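PDB 2Z8S: rhamnogalacturonan endolyase YesW from Bacillus subtilis, which cleaves the rhamnogalacturonan of ramified plant cell-wall pectin by endo-type beta-elimination, requires calcium or manganese for activity, and also degrades polygalacturonic acid and pectin. Local coordinates for residues A[106-111]-A[136-141]; A[508-513]-A[528-533]; A[208-213]-A[230-235]; A[267-272]-A[554-559]. One frame throughout, in Å; residues are numbered along the deposited sequence.

Contact 1: residues A[106-111]-A[136-141]; sequences KGESYT and PSNSKD. With ADA (alpha-D-galactopyranuronic acid), chain C.
Asn-138 and Tyr-110 meet with CG of each set between its own backbone N and carbonyl carbon, with chi1 at 52° for the asparagine and 56° for the tyrosine. This lays the amide obliquely beside the ring, ND2 of Asn-138 coming to 3.4 Å from CD2 of Tyr-110. The same nitrogen donates to OE1 of Glu-108 at 3.0 Å. With an angle of 175° at the hydrogen the bond is almost straight; the carboxylate oxygen stays in the plane of the amide, whereas the donor stands above the carboxylate plane. OD1 of Asn-138 accepts from the backbone N of Gly-149, so both ends of this buried amide are engaged and its rotation should be fixed. On the same side of the ring plane, CB of Pro-136 packs 3.7 Å from CD1 of Tyr-110. The backbones pair one residue further on, where Ser-137 N donates to Thr-111 O at 2.8 Å. In return Thr-111 N points at the hydroxyl OG of Ser-137, modelled 2.5 Å away, too short to be taken literally. Past the turn, NZ of Lys-140 bonds to Asn-138 O and remains 4.6 Å from OE2 of Glu-108, beyond salt-bridge range. Asp-141 brings the segment to the bound galacturonate, its CB lying 3.6 Å from O1 of the sugar. Pro-136 follows the substrate-binding Asp-135, and Ser-139 N on Pro-136 O closes a type I beta turn. The pairing thus belongs to neighbouring antiparallel strands, 109-120 and 129-136, of one beta-propeller blade, whose outgoing loop runs toward the substrate site.

Contact 2: residues A[508-513]-A[528-533]; sequences LGDWRE and YTTTIP. With CA (calcium ion), chain H.
A calcium-binding loop, running from Asp-506 to Glu-514 with a ligand at every second residue, sets the side chain of Arg-512 against Thr-530 and Ile-532. Backbone oxygens supply the ligands from 508-513: Leu-508 O lies 2.2 Å from the calcium, and Asp-510 O and Arg-512 O also bind it, with a water and the side chains of Asp-506 and Glu-514. While its carbonyl faces the metal, Arg-512 directs its side chain to the partner segment, and bends at chi2 (72°) and chi3 (63°) fold the guanidinium back beside Asp-510. There NE meets OD1 of Asp-510 at 3.0 Å and NH2 meets OD2 at 2.6 Å, a side-on salt bridge. The far end of the group clasps one backbone oxygen of the partner segment: NH1 and NH2 both donate to Ile-532 O, the latter at 2.8 Å, with the oxygen in the guanidinium plane. CG2 of Thr-530 covers one face, 3.7 Å above the plane and over its centre. Thr-530 is itself held, OG1 accepting from Ile-532 N in an ST turn and bonding to Trp-458 O. A water joins Glu-513 O to Thr-530 N. Strand 21-24 of the N-terminal beta-sheet domain packs alongside, through Phe-22 on Arg-512 and Ser-24 on Asp-510. A leucine in place of Arg-512 would probably leave the Asp-510 carboxylate without its cationic mate and Ile-532 O without its two donors. In this buried setting one cation therefore serves both a carboxylate and a carbonyl, and its pairing probably favours the ionised form of Asp-510.

Contact 3: residues A[208-213]-A[230-235]; sequences KVIGNA and YLTVFQ
Ile-210 lies against Tyr-230, Thr-232 and Phe-234 where the short hairpin 202-203/209-210 caps one face of a four-stranded antiparallel beta-propeller blade. Its CB, directed at strand 230-235, makes no approach within 4.2 Å to that strand but splits the side chain into two branches that reach different residues. CG2, anti to the backbone N, passes the tyrosine ring obliquely, 3.7 Å from CD2 of Tyr-230. CG1 takes the other direction and lies above the middle of the strand, 4.3 Å from OG1 of Thr-232. The tip, CD1, ends 4.0 Å from CE1 of Phe-234, with CZ of the same ring only slightly farther off. One isoleucine thus spans three alternate residues of the strand, those whose side chains rise on the hairpin's side. Leu-231 and Val-233 use the other side, touching Tyr-297 and Phe-299 of strand 293-300 in another blade sheet. The polar ends nearby have partners beyond the pair: the Tyr-230 hydroxyl bonds to OD1 of Asp-200, and Thr-232 OG1 to Thr-198 and Thr-244. Hairpin pairing carries Ile-210 back to Gly-201, a carbohydrate-binding residue, through a backbone bond. Next along, Gly-211 has a positive phi of 67° and its CA is 4.3 Å from OH of Tyr-230. A beta carbon there would fall about 3.0 Å from that hydroxyl oxygen, a tight fit that agrees with glycine at the bend. Within the strand, CG2 of Thr-232 sits 3.4 Å above the ring plane of Phe-234, over its centre.

Contact 4: residues A[267-272]-A[554-559]; sequences RFLAGI and QNIAYN. With CA (calcium ion), chain F; ADA (alpha-D-galactopyranuronic acid), chain C.
Ile-556 and Ala-557, on a calcium-binding loop, interlock with Leu-269 and Ala-270 on strand 268-273, an edge strand of a beta-propeller blade sheet. The main knob is CD1 of Ile-556, carried up to the strand by CG1, which lies between the backbone N and the carbonyl carbon (chi1 72°). It enters the dip between the Leu-269 side chain and the backbone of Ala-270, 3.4 Å from Ala-270 O. The leucine answers with a bump: CD2 of Leu-269 drops into the notch between two loop methyls, 3.5 Å from Ile-556 CD1 and 3.5 Å from CB of Ala-557. The side chains of Leu-269 and Ile-556 cross at about a right angle, so the branch of one fits beside the stem of the other. The second methyl, CG2 of Ile-556, fills the neighbouring space at 4.1 Å from Ala-270 CB, and Met-182 of strand 182-184 closes over the same pair. An alanine in place of Ile-556 would probably open a gap beneath Leu-269 CD2 and leave the calcium loop less firmly seated on the strand. Beneath this apolar surface the loop curls round its metal. Ala-557, with a positive phi of 37°, turns its carbonyl O to the calcium at 2.2 Å, and Asn-559 OD1 coordinates at 2.3 Å; Asn-555 O, Asp-116 and two waters complete the site. Between two of these ligands Tyr-558 extends outward to the substrate, its OH also bonded to His-177 NE2. That hydroxyl donates to the galacturonate carboxylate, OH to O6B 2.8 Å, with O6B at the ring edge and in its plane.

How the contacts relate
Contacts 1 and 4 meet at the substrate: their centres are 22 Å apart, yet Asp-141 OD1 of contact 1 lies 3.4 Å from Tyr-558 OH of contact 4, and segments 136-141 and 554-559 both touch the same galacturonate. A long, weak ion pair also runs from Asp-141 OD2 to Arg-267 NH2. Contact 3 touches neither, its nearest atoms about 8 Å from contact 4 and about 14 Å from contact 1. Contact 2 lies across the chain's centre from contact 3, about 37 Å between centres. In sequence it falls between the two segments of contact 4, and its nearest atoms come within about 6 Å of them. Contacts 2 and 4 each hold a separate calcium.

Contact 1: residues A[106-111]-A[136-141]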
# COMPACT_ATOMS: atom_id res chain seq x y z
N LYS A 106 -21.25 20.87 -16.05
CA LYS A 106 -20.91 22.30 -16.19
C LYS A 106 -20.18 22.68 -17.48
O LYS A 106 -19.65 23.79 -17.59
CB LYS A 106 -20.12 22.80 -14.97
CG LYS A 106 -20.90 22.80 -13.66
CD LYS A 106 -22.18 23.67 -13.70
CE LYS A 106 -21.87 25.17 -13.87
NZ LYS A 106 -20.78 25.66 -12.97
N GLY A 107 -20.13 21.76 -18.45
CA GLY A 107 -19.48 22.04 -19.72
C GLY A 107 -17.97 21.84 -19.70
O GLY A 107 -17.35 21.69 -20.75
N GLU A 108 -17.39 21.85 -18.50
CA GLU A 108 -15.95 21.61 -18.30
C GLU A 108 -15.55 20.18 -18.71
O GLU A 108 -16.13 19.20 -18.25
CB GLU A 108 -15.59 21.85 -16.82
CG GLU A 108 -14.18 21.41 -16.41
CD GLU A 108 -14.14 20.78 -15.02
OE1 GLU A 108 -15.11 20.12 -14.61
OE2 GLU A 108 -13.11 20.93 -14.33
N SER A 109 -14.56 20.07 -19.59
CA SER A 109 -14.04 18.76 -19.99
C SER A 109 -12.89 18.29 -19.10
O SER A 109 -12.20 19.10 -18.47
CB SER A 109 -13.62 18.73 -21.47
OG SER A 109 -12.81 19.84 -21.80
N TYR A 110 -12.70 16.98 -19.05
CA TYR A 110 -11.61 16.39 -18.29
C TYR A 110 -10.97 15.25 -19.06
O TYR A 110 -11.54 14.71 -20.00
CB TYR A 110 -12.10 15.90 -16.94
CG TYR A 110 -13.25 14.92 -17.03
CD1 TYR A 110 -13.02 13.56 -17.20
CD2 TYR A 110 -14.57 15.35 -16.93
CE1 TYR A 110 -14.06 12.65 -17.28
CE2 TYR A 110 -15.63 14.46 -17.00
CZ TYR A 110 -15.37 13.11 -17.18
OH TYR A 110 -16.41 12.21 -17.25
N THR A 111 -9.77 14.89 -18.63
CA THR A 111 -8.99 13.82 -19.21
C THR A 111 -8.69 12.86 -18.07
O THR A 111 -8.89 13.20 -16.90
CB THR A 111 -7.71 14.42 -19.82
OG1 THR A 111 -8.10 15.43 -20.75
CG2 THR A 111 -6.86 13.38 -20.56
N PRO A 136 -9.75 11.58 -12.98
CA PRO A 136 -10.05 12.63 -13.95
C PRO A 136 -9.36 13.93 -13.58
O PRO A 136 -9.16 14.21 -12.40
CB PRO A 136 -11.57 12.77 -13.86
CG PRO A 136 -11.88 12.40 -12.45
CD PRO A 136 -10.83 11.42 -11.99
N SER A 137 -8.99 14.72 -14.59
CA SER A 137 -8.33 16.01 -14.39
C SER A 137 -8.98 16.83 -13.29
O SER A 137 -8.30 17.50 -12.52
CB SER A 137 -8.37 16.82 -15.67
OG SER A 137 -8.43 15.95 -16.78
N ASN A 138 -10.31 16.80 -13.24
CA ASN A 138 -11.03 17.65 -12.31
C ASN A 138 -11.22 17.08 -10.91
O ASN A 138 -11.98 17.64 -10.13
CB ASN A 138 -12.37 18.10 -12.90
CG ASN A 138 -13.20 16.94 -13.42
OD1 ASN A 138 -12.86 15.77 -13.23
ND2 ASN A 138 -14.31 17.26 -14.07
N SER A 139 -10.53 15.98 -10.58
CA SER A 139 -10.68 15.37 -9.25
C SER A 139 -10.38 16.38 -8.13
O SER A 139 -9.60 17.30 -8.31
CB SER A 139 -9.82 14.12 -9.11
OG SER A 139 -8.45 14.44 -9.13
N LYS A 140 -11.01 16.19 -6.98
CA LYS A 140 -11.09 17.24 -5.96
C LYS A 140 -10.72 16.79 -4.55
O LYS A 140 -11.12 15.71 -4.09
CB LYS A 140 -12.50 17.85 -5.94
CG LYS A 140 -12.94 18.58 -7.23
CD LYS A 140 -12.23 19.90 -7.40
CE LYS A 140 -12.86 20.72 -8.53
NZ LYS A 140 -12.27 20.44 -9.86
N ASP A 141 -9.96 17.63 -3.85
CA ASP A 141 -9.80 17.46 -2.42
C ASP A 141 -11.14 17.76 -1.78
O ASP A 141 -11.96 18.48 -2.35
CB ASP A 141 -8.75 18.41 -1.86
CG ASP A 141 -8.59 18.28 -0.36
OD1 ASP A 141 -7.86 17.37 0.08
OD2 ASP A 141 -9.20 19.10 0.37
C1 ADA C . -4.46 20.47 -1.10
C2 ADA C . -3.12 19.88 -1.58
C3 ADA C . -3.02 18.40 -1.15
C4 ADA C . -3.05 18.33 0.38
C5 ADA C . -4.46 18.81 0.78
C6 ADA C . -4.64 18.76 2.31
O1 ADA C . -5.57 20.00 -1.85
O2 ADA C . -2.98 20.03 -3.00
O3 ADA C . -1.82 17.77 -1.63
O4 ADA C . -1.98 19.18 0.88
O5 ADA C . -4.74 20.16 0.31
O6B ADA C . -4.54 17.67 2.90
O6A ADA C . -4.88 19.83 2.90

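Contact 2: residues A[508-513]-A[528-533]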
# COMPACT_ATOMS: atom_id res chain seq x y z
N LEU A 508 7.40 -8.75 -7.69
CA LEU A 508 8.13 -9.71 -8.53
C LEU A 508 9.48 -9.90 -7.90
O LEU A 508 9.88 -9.11 -7.05
CB LEU A 508 8.36 -9.17 -9.94
CG LEU A 508 7.15 -8.86 -10.82
CD1 LEU A 508 7.56 -7.93 -11.94
CD2 LEU A 508 6.46 -10.12 -11.35
N GLY A 509 10.21 -10.93 -8.32
CA GLY A 509 11.58 -11.13 -7.87
C GLY A 509 11.79 -11.17 -6.36
O GLY A 509 10.86 -11.47 -5.61
N ASP A 510 13.01 -10.85 -5.94
CA ASP A 510 13.39 -10.93 -4.53
C ASP A 510 12.80 -9.81 -3.68
O ASP A 510 11.97 -9.03 -4.15
CB ASP A 510 14.92 -10.97 -4.39
CG ASP A 510 15.60 -9.72 -4.90
OD1 ASP A 510 14.95 -8.65 -5.01
OD2 ASP A 510 16.80 -9.80 -5.18
N TRP A 511 13.27 -9.73 -2.43
CA TRP A 511 12.64 -8.92 -1.39
C TRP A 511 12.61 -7.41 -1.63
O TRP A 511 11.79 -6.71 -1.03
CB TRP A 511 13.25 -9.24 -0.02
CG TRP A 511 14.71 -8.88 0.10
CD1 TRP A 511 15.78 -9.68 -0.20
CD2 TRP A 511 15.25 -7.63 0.52
NE1 TRP A 511 16.95 -9.00 0.02
CE2 TRP A 511 16.65 -7.74 0.46
CE3 TRP A 511 14.68 -6.42 0.97
CZ2 TRP A 511 17.51 -6.68 0.82
CZ3 TRP A 511 15.53 -5.37 1.32
CH2 TRP A 511 16.92 -5.51 1.25
N ARG A 512 13.48 -6.89 -2.50
CA ARG A 512 13.41 -5.48 -2.88
C ARG A 512 12.05 -5.14 -3.48
O ARG A 512 11.36 -6.02 -4.00
CB ARG A 512 14.51 -5.09 -3.85
CG ARG A 512 15.79 -4.69 -3.16
CD ARG A 512 16.50 -5.90 -2.56
NE ARG A 512 16.89 -6.83 -3.62
CZ ARG A 512 17.94 -6.67 -4.41
NH1 ARG A 512 18.73 -5.61 -4.28
NH2 ARG A 512 18.20 -7.57 -5.34
N GLU A 513 11.68 -3.86 -3.41
CA GLU A 513 10.36 -3.47 -3.85
C GLU A 513 10.36 -2.95 -5.28
O GLU A 513 11.31 -2.33 -5.72
CB GLU A 513 9.79 -2.44 -2.90
CG GLU A 513 10.00 -2.77 -1.45
CD GLU A 513 9.39 -1.75 -0.52
OE1 GLU A 513 10.16 -1.10 0.21
OE2 GLU A 513 8.14 -1.59 -0.54
N TYR A 528 8.98 -1.08 -12.51
CA TYR A 528 10.41 -1.10 -12.28
C TYR A 528 10.75 -2.07 -11.17
O TYR A 528 10.20 -1.97 -10.07
CB TYR A 528 10.89 0.27 -11.87
CG TYR A 528 10.96 1.24 -13.00
CD1 TYR A 528 12.15 1.42 -13.72
CD2 TYR A 528 9.84 2.01 -13.36
CE1 TYR A 528 12.22 2.34 -14.78
CE2 TYR A 528 9.90 2.92 -14.41
CZ TYR A 528 11.09 3.09 -15.12
OH TYR A 528 11.17 3.99 -16.16
N THR A 529 11.63 -3.02 -11.49
CA THR A 529 12.24 -3.87 -10.47
C THR A 529 13.73 -3.60 -10.47
O THR A 529 14.31 -3.30 -11.51
CB THR A 529 11.93 -5.37 -10.69
OG1 THR A 529 12.25 -6.11 -9.50
CG2 THR A 529 12.71 -5.94 -11.86
N THR A 530 14.33 -3.70 -9.29
CA THR A 530 15.75 -3.42 -9.11
C THR A 530 16.63 -4.47 -9.77
O THR A 530 16.24 -5.64 -9.89
CB THR A 530 16.10 -3.37 -7.62
OG1 THR A 530 17.43 -2.86 -7.46
CG2 THR A 530 16.00 -4.77 -6.99
N THR A 531 17.81 -4.06 -10.19
CA THR A 531 18.78 -4.99 -10.76
C THR A 531 20.06 -4.97 -9.95
O THR A 531 21.08 -5.53 -10.35
CB THR A 531 19.07 -4.66 -12.22
OG1 THR A 531 19.54 -3.30 -12.33
CG2 THR A 531 17.82 -4.85 -13.07
N ILE A 532 19.99 -4.31 -8.80
CA ILE A 532 21.11 -4.25 -7.89
C ILE A 532 21.11 -5.54 -7.07
O ILE A 532 20.15 -5.82 -6.35
CB ILE A 532 21.02 -3.01 -6.99
CG1 ILE A 532 21.17 -1.74 -7.85
CG2 ILE A 532 22.07 -3.07 -5.88
CD1 ILE A 532 20.21 -0.64 -7.51
N PRO A 533 22.19 -6.34 -7.20
CA PRO A 533 22.27 -7.61 -6.47
C PRO A 533 22.37 -7.42 -4.97
O PRO A 533 22.86 -6.41 -4.48
CB PRO A 533 23.55 -8.25 -7.02
CG PRO A 533 23.82 -7.51 -8.33
CD PRO A 533 23.38 -6.12 -8.04
CA CA H . 10.87 -7.57 -5.75
O HOH W 1 13.32 -7.37 -7.03
O HOH W 2 12.79 -4.02 -6.82

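Contact 3: residues A[208-213]-A[230-235]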
# COMPACT_ATOMS: atom_id res chain seq x y z
N LYS A 208 -22.85 -3.96 -15.95
CA LYS A 208 -24.07 -3.95 -15.17
C LYS A 208 -24.02 -2.79 -14.20
O LYS A 208 -22.98 -2.53 -13.60
CB LYS A 208 -24.20 -5.26 -14.40
CG LYS A 208 -25.34 -5.26 -13.40
CD LYS A 208 -25.46 -6.57 -12.74
CE LYS A 208 -25.89 -6.38 -11.32
NZ LYS A 208 -25.72 -7.69 -10.65
N VAL A 209 -25.14 -2.11 -14.03
CA VAL A 209 -25.18 -0.99 -13.12
C VAL A 209 -25.67 -1.41 -11.73
O VAL A 209 -26.68 -2.11 -11.61
CB VAL A 209 -26.03 0.17 -13.66
CG1 VAL A 209 -26.01 1.31 -12.68
CG2 VAL A 209 -25.50 0.64 -15.02
N ILE A 210 -24.92 -1.00 -10.71
CA ILE A 210 -25.32 -1.14 -9.32
C ILE A 210 -26.37 -0.08 -9.00
O ILE A 210 -26.17 1.10 -9.28
CB ILE A 210 -24.12 -0.98 -8.36
CG1 ILE A 210 -23.28 -2.26 -8.34
CG2 ILE A 210 -24.57 -0.69 -6.95
CD1 ILE A 210 -22.06 -2.22 -9.22
N GLY A 211 -27.49 -0.52 -8.44
CA GLY A 211 -28.57 0.36 -8.02
C GLY A 211 -29.27 1.02 -9.19
O GLY A 211 -29.59 0.37 -10.19
N ASN A 212 -29.47 2.33 -9.07
CA ASN A 212 -30.30 3.10 -9.99
C ASN A 212 -29.47 3.76 -11.08
O ASN A 212 -28.85 4.80 -10.86
CB ASN A 212 -31.09 4.13 -9.18
CG ASN A 212 -32.16 4.85 -9.99
OD1 ASN A 212 -33.03 5.49 -9.41
ND2 ASN A 212 -32.10 4.78 -11.32
N ALA A 213 -29.48 3.16 -12.27
CA ALA A 213 -28.66 3.63 -13.38
C ALA A 213 -28.78 5.11 -13.68
O ALA A 213 -27.87 5.68 -14.28
CB ALA A 213 -28.95 2.82 -14.63
N TYR A 230 -23.00 2.59 -1.07
CA TYR A 230 -22.82 1.16 -1.05
C TYR A 230 -21.39 0.76 -0.81
O TYR A 230 -20.46 1.54 -0.97
CB TYR A 230 -23.30 0.53 -2.34
CG TYR A 230 -24.66 0.97 -2.80
CD1 TYR A 230 -25.79 0.74 -2.03
CD2 TYR A 230 -24.82 1.58 -4.04
CE1 TYR A 230 -27.05 1.13 -2.47
CE2 TYR A 230 -26.06 1.98 -4.49
CZ TYR A 230 -27.17 1.75 -3.70
OH TYR A 230 -28.39 2.16 -4.16
N LEU A 231 -21.24 -0.49 -0.40
CA LEU A 231 -19.98 -1.17 -0.36
C LEU A 231 -20.14 -2.36 -1.28
O LEU A 231 -20.99 -3.22 -1.05
CB LEU A 231 -19.66 -1.60 1.07
CG LEU A 231 -18.45 -2.49 1.37
CD1 LEU A 231 -17.25 -2.13 0.52
CD2 LEU A 231 -18.11 -2.40 2.83
N THR A 232 -19.35 -2.40 -2.34
CA THR A 232 -19.37 -3.55 -3.22
C THR A 232 -18.07 -4.35 -3.14
O THR A 232 -16.99 -3.80 -3.24
CB THR A 232 -19.68 -3.16 -4.66
OG1 THR A 232 -20.95 -2.50 -4.69
CG2 THR A 232 -19.76 -4.38 -5.55
N VAL A 233 -18.20 -5.65 -2.90
CA VAL A 233 -17.12 -6.57 -3.17
C VAL A 233 -17.29 -6.98 -4.63
O VAL A 233 -18.36 -7.42 -5.05
CB VAL A 233 -17.16 -7.78 -2.22
CG1 VAL A 233 -16.04 -8.74 -2.53
CG2 VAL A 233 -17.07 -7.32 -0.76
N PHE A 234 -16.26 -6.78 -5.42
CA PHE A 234 -16.28 -7.21 -6.80
C PHE A 234 -15.44 -8.47 -6.98
O PHE A 234 -14.43 -8.67 -6.29
CB PHE A 234 -15.72 -6.14 -7.73
CG PHE A 234 -16.56 -4.90 -7.82
CD1 PHE A 234 -17.59 -4.81 -8.76
CD2 PHE A 234 -16.30 -3.81 -7.02
CE1 PHE A 234 -18.35 -3.67 -8.86
CE2 PHE A 234 -17.04 -2.67 -7.14
CZ PHE A 234 -18.08 -2.60 -8.06
N GLN A 235 -15.84 -9.32 -7.91
CA GLN A 235 -15.01 -10.42 -8.33
C GLN A 235 -13.80 -9.87 -9.07
O GLN A 235 -13.94 -9.13 -10.04
CB GLN A 235 -15.79 -11.34 -9.26
CG GLN A 235 -14.96 -12.48 -9.76
CD GLN A 235 -15.82 -13.56 -10.31
OE1 GLN A 235 -16.41 -13.41 -11.39
NE2 GLN A 235 -15.92 -14.66 -9.58

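Contact 4: residues A[267-272]-A[554-559]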
# COMPACT_ATOMS: atom_id res chain seq x y z
N ARG A 267 -14.20 11.65 4.35
CA ARG A 267 -12.82 11.35 4.67
C ARG A 267 -12.64 9.85 4.91
O ARG A 267 -12.62 9.36 6.04
CB ARG A 267 -12.37 12.17 5.88
CG ARG A 267 -12.27 13.66 5.61
CD ARG A 267 -11.09 13.96 4.73
NE ARG A 267 -11.07 15.36 4.33
CZ ARG A 267 -10.03 15.97 3.77
NH1 ARG A 267 -8.90 15.31 3.52
NH2 ARG A 267 -10.13 17.26 3.43
N PHE A 268 -12.50 9.11 3.82
CA PHE A 268 -12.48 7.68 3.89
C PHE A 268 -11.09 7.13 4.04
O PHE A 268 -10.13 7.71 3.55
CB PHE A 268 -13.16 7.07 2.67
CG PHE A 268 -14.56 7.56 2.49
CD1 PHE A 268 -15.59 7.02 3.23
CD2 PHE A 268 -14.84 8.59 1.60
CE1 PHE A 268 -16.89 7.47 3.07
CE2 PHE A 268 -16.13 9.04 1.43
CZ PHE A 268 -17.15 8.48 2.16
N LEU A 269 -11.01 6.03 4.77
CA LEU A 269 -9.81 5.23 4.81
C LEU A 269 -10.30 3.81 4.76
O LEU A 269 -11.46 3.53 5.06
CB LEU A 269 -9.01 5.48 6.09
CG LEU A 269 -8.40 6.86 6.34
CD1 LEU A 269 -7.73 6.90 7.70
CD2 LEU A 269 -7.41 7.22 5.25
N ALA A 270 -9.43 2.91 4.36
CA ALA A 270 -9.80 1.53 4.23
C ALA A 270 -8.59 0.72 4.54
O ALA A 270 -7.46 1.18 4.38
CB ALA A 270 -10.31 1.25 2.83
N GLY A 271 -8.81 -0.49 5.02
CA GLY A 271 -7.69 -1.35 5.33
C GLY A 271 -8.03 -2.80 5.20
O GLY A 271 -9.19 -3.18 5.03
N ILE A 272 -6.98 -3.62 5.26
CA ILE A 272 -7.14 -5.04 5.45
C ILE A 272 -6.47 -5.37 6.77
O ILE A 272 -5.32 -4.99 7.01
CB ILE A 272 -6.54 -5.88 4.27
CG1 ILE A 272 -7.21 -5.52 2.93
CG2 ILE A 272 -6.69 -7.38 4.56
CD1 ILE A 272 -8.69 -5.84 2.84
N GLN A 554 -1.91 1.03 0.63
CA GLN A 554 -1.06 2.04 0.01
C GLN A 554 -1.86 3.10 -0.71
O GLN A 554 -1.65 4.28 -0.49
CB GLN A 554 -0.06 1.41 -0.95
CG GLN A 554 1.02 2.38 -1.36
CD GLN A 554 2.09 1.70 -2.16
OE1 GLN A 554 2.81 0.85 -1.65
NE2 GLN A 554 2.20 2.07 -3.43
N ASN A 555 -2.80 2.68 -1.55
CA ASN A 555 -3.61 3.61 -2.32
C ASN A 555 -4.41 4.57 -1.47
O ASN A 555 -4.73 5.65 -1.92
CB ASN A 555 -4.56 2.87 -3.28
CG ASN A 555 -5.72 2.17 -2.55
OD1 ASN A 555 -5.58 1.04 -2.09
ND2 ASN A 555 -6.86 2.84 -2.45
N ILE A 556 -4.75 4.18 -0.24
CA ILE A 556 -5.79 4.92 0.46
C ILE A 556 -5.31 6.34 0.75
O ILE A 556 -4.14 6.54 1.05
CB ILE A 556 -6.34 4.22 1.73
CG1 ILE A 556 -5.31 4.23 2.86
CG2 ILE A 556 -6.82 2.81 1.40
CD1 ILE A 556 -5.93 4.24 4.22
N ALA A 557 -6.23 7.30 0.61
CA ALA A 557 -5.98 8.70 0.93
C ALA A 557 -4.56 9.15 0.57
O ALA A 557 -4.18 9.05 -0.59
CB ALA A 557 -6.28 8.96 2.39
N TYR A 558 -3.79 9.60 1.55
CA TYR A 558 -2.42 9.99 1.28
C TYR A 558 -1.47 8.83 1.46
O TYR A 558 -1.10 8.48 2.59
CB TYR A 558 -1.98 11.18 2.10
CG TYR A 558 -2.76 12.42 1.77
CD1 TYR A 558 -3.33 12.58 0.51
CD2 TYR A 558 -2.91 13.43 2.70
CE1 TYR A 558 -4.05 13.72 0.19
CE2 TYR A 558 -3.63 14.59 2.40
CZ TYR A 558 -4.19 14.72 1.15
OH TYR A 558 -4.90 15.86 0.86
N ASN A 559 -1.07 8.27 0.31
CA ASN A 559 -0.30 7.04 0.24
C ASN A 559 0.93 7.04 1.10
O ASN A 559 1.82 7.89 0.93
CB ASN A 559 0.06 6.73 -1.20
CG ASN A 559 -1.11 6.85 -2.12
OD1 ASN A 559 -2.06 7.59 -1.83
ND2 ASN A 559 -1.08 6.14 -3.22
CA CA F . -4.25 7.90 -2.49
C1 ADA C . -4.46 20.47 -1.10
C2 ADA C . -3.12 19.88 -1.58
C3 ADA C . -3.02 18.40 -1.15
C4 ADA C . -3.05 18.33 0.38
C5 ADA C . -4.46 18.81 0.78
C6 ADA C . -4.64 18.76 2.31
O1 ADA C . -5.57 20.00 -1.85
O2 ADA C . -2.98 20.03 -3.00
O3 ADA C . -1.82 17.77 -1.63
O4 ADA C . -1.98 19.18 0.88
O5 ADA C . -4.74 20.16 0.31
O6B ADA C . -4.54 17.67 2.90
O6A ADA C . -4.88 19.83 2.90
O HOH W 3 -6.67 7.85 -2.74
O HOH W 4 -4.49 10.01 -3.75